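Local coordinates for protein glutathione S-transferase omega-like 2 (Saccharomyces cerevisiae, PDB 5LKB) that uses glutathione as a '1-Cys' thiol transferase, reducing dehydroascorbate and dimethylarsinic acid and reacting with glutathionyl-(hydro)quinones, at residues Arg37-Val42 and Asn132-Gly137. Residues are numbered along the deposited sequence; the frame is centred on the assembly and turned at random.
Sequences RYWLYV and NEPHYG
One face of the Trp-39 indole carries the edge of the His-135 imidazole, whose NE2 stands 3.1 Å above the indole plane, over its centre, with the two rings at 89° in a T-shaped (edge-to-face) stack. The same imidazole edge meets Tyr-41 OH, 3.3 Å from His-135 CD2, while Pro-134 CG lies over one imidazole face and meets Trp-39 CZ2 tip to tip. Trp-39 CD1 in turn rests on a face of the Tyr-41 ring, toward its rim, and NE1 is hydrogen-bonded to Ser-68 OG. At the edge of that ring, Tyr-41 OH donates a 2.8 Å hydrogen bond to Glu-133 OE2, arriving from above the carboxylate plane. The Glu-133 chain, bent at chi2 (-64°), folds its carboxylate back onto its own loop: OE2 also accepts from His-135 N, and OE1 from Tyr-136 N, through its syn lone pair, and Tyr-138 N, fixing the carboxylate. An alanine at Trp-39 would remove the indole face and NE1 donor, and would probably leave His-135 and Pro-134 less firmly held. The contact ties the loop between helices 95-98 and 141-148 to one face of the thioredoxin-like sheet, where strand 38-42 runs between strands 66-69 and 160-163, with helix 47-58 packed against Leu-40 and Val-42.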
# COMPACT_ATOMS: atom_id res chain seq x y z
N ARG A 37 4.71 43.11 3.36
CA ARG A 37 5.00 43.05 4.79
C ARG A 37 5.00 41.62 5.33
O ARG A 37 5.76 41.30 6.25
CB ARG A 37 3.98 43.90 5.59
CG ARG A 37 4.18 43.80 7.10
CD ARG A 37 3.33 44.81 7.86
NE ARG A 37 3.52 44.52 9.26
CZ ARG A 37 2.95 45.19 10.27
NH1 ARG A 37 2.10 46.18 10.01
NH2 ARG A 37 3.20 44.83 11.53
N TYR A 38 4.07 40.78 4.85
CA TYR A 38 3.92 39.42 5.37
C TYR A 38 4.45 38.39 4.38
O TYR A 38 4.47 38.60 3.17
CB TYR A 38 2.45 39.17 5.72
CG TYR A 38 1.92 40.19 6.74
CD1 TYR A 38 2.15 40.04 8.10
CD2 TYR A 38 1.19 41.26 6.31
CE1 TYR A 38 1.70 40.99 9.02
CE2 TYR A 38 0.75 42.21 7.21
CZ TYR A 38 0.98 42.04 8.57
OH TYR A 38 0.54 42.97 9.54
N TRP A 39 4.81 37.23 4.94
CA TRP A 39 5.43 36.16 4.19
C TRP A 39 4.82 34.85 4.66
O TRP A 39 4.40 34.70 5.80
CB TRP A 39 6.95 36.09 4.44
CG TRP A 39 7.71 35.65 3.22
CD1 TRP A 39 8.26 34.44 2.97
CD2 TRP A 39 7.99 36.46 2.09
NE1 TRP A 39 8.87 34.44 1.73
CE2 TRP A 39 8.72 35.69 1.19
CE3 TRP A 39 7.71 37.78 1.77
CZ2 TRP A 39 9.18 36.21 -0.01
CZ3 TRP A 39 8.13 38.27 0.60
CH2 TRP A 39 8.87 37.49 -0.30
N LEU A 40 4.74 33.90 3.74
CA LEU A 40 4.15 32.60 4.00
C LEU A 40 5.23 31.57 3.74
O LEU A 40 5.64 31.37 2.58
CB LEU A 40 2.91 32.41 3.10
CG LEU A 40 2.18 31.08 3.33
CD1 LEU A 40 1.59 31.10 4.80
CD2 LEU A 40 1.09 30.91 2.33
N TYR A 41 5.69 30.88 4.80
CA TYR A 41 6.70 29.82 4.70
C TYR A 41 5.98 28.48 4.79
O TYR A 41 5.21 28.25 5.72
CB TYR A 41 7.71 29.90 5.85
CG TYR A 41 8.60 31.15 5.83
CD1 TYR A 41 9.76 31.17 5.06
CD2 TYR A 41 8.28 32.29 6.56
CE1 TYR A 41 10.58 32.29 5.02
CE2 TYR A 41 9.09 33.39 6.53
CZ TYR A 41 10.26 33.38 5.81
OH TYR A 41 11.06 34.51 5.79
N VAL A 42 6.22 27.60 3.81
CA VAL A 42 5.47 26.35 3.69
C VAL A 42 6.42 25.22 3.35
O VAL A 42 7.57 25.43 2.97
CB VAL A 42 4.41 26.41 2.57
CG1 VAL A 42 3.46 27.57 2.77
CG2 VAL A 42 5.07 26.57 1.22
N ASN A 132 15.49 29.15 -0.77
CA ASN A 132 16.18 29.74 0.35
C ASN A 132 15.16 30.44 1.24
O ASN A 132 13.99 30.62 0.89
CB ASN A 132 17.24 30.71 -0.16
CG ASN A 132 16.66 31.89 -0.93
OD1 ASN A 132 15.66 31.78 -1.64
ND2 ASN A 132 17.33 33.05 -0.82
N GLU A 133 15.64 30.84 2.43
CA GLU A 133 14.92 31.77 3.29
C GLU A 133 15.48 33.16 2.90
O GLU A 133 16.63 33.46 3.25
CB GLU A 133 15.19 31.42 4.76
CG GLU A 133 14.30 32.15 5.78
CD GLU A 133 14.58 33.65 5.74
OE1 GLU A 133 15.68 34.01 6.23
OE2 GLU A 133 13.75 34.40 5.18
N PRO A 134 14.73 33.96 2.14
CA PRO A 134 15.34 35.12 1.46
C PRO A 134 15.50 36.38 2.29
O PRO A 134 16.19 37.29 1.82
CB PRO A 134 14.38 35.38 0.29
CG PRO A 134 13.02 34.99 0.88
CD PRO A 134 13.29 33.86 1.84
N HIS A 135 14.93 36.48 3.49
CA HIS A 135 15.03 37.73 4.25
C HIS A 135 16.26 37.77 5.16
O HIS A 135 16.92 38.83 5.27
CB HIS A 135 13.73 37.96 5.01
CG HIS A 135 12.56 38.06 4.11
ND1 HIS A 135 12.36 39.12 3.25
CD2 HIS A 135 11.55 37.19 3.86
CE1 HIS A 135 11.26 38.93 2.55
NE2 HIS A 135 10.75 37.76 2.92
N TYR A 136 16.62 36.65 5.78
CA TYR A 136 17.70 36.56 6.74
C TYR A 136 18.73 35.50 6.42
O TYR A 136 19.69 35.35 7.20
CB TYR A 136 17.13 36.29 8.14
CG TYR A 136 15.84 37.03 8.37
CD1 TYR A 136 15.83 38.40 8.64
CD2 TYR A 136 14.62 36.39 8.26
CE1 TYR A 136 14.65 39.08 8.79
CE2 TYR A 136 13.43 37.06 8.42
CZ TYR A 136 13.44 38.43 8.68
OH TYR A 136 12.23 39.09 8.81
N GLY A 137 18.53 34.69 5.38
CA GLY A 137 19.39 33.54 5.13
C GLY A 137 19.34 32.42 6.15
O GLY A 137 20.32 31.70 6.31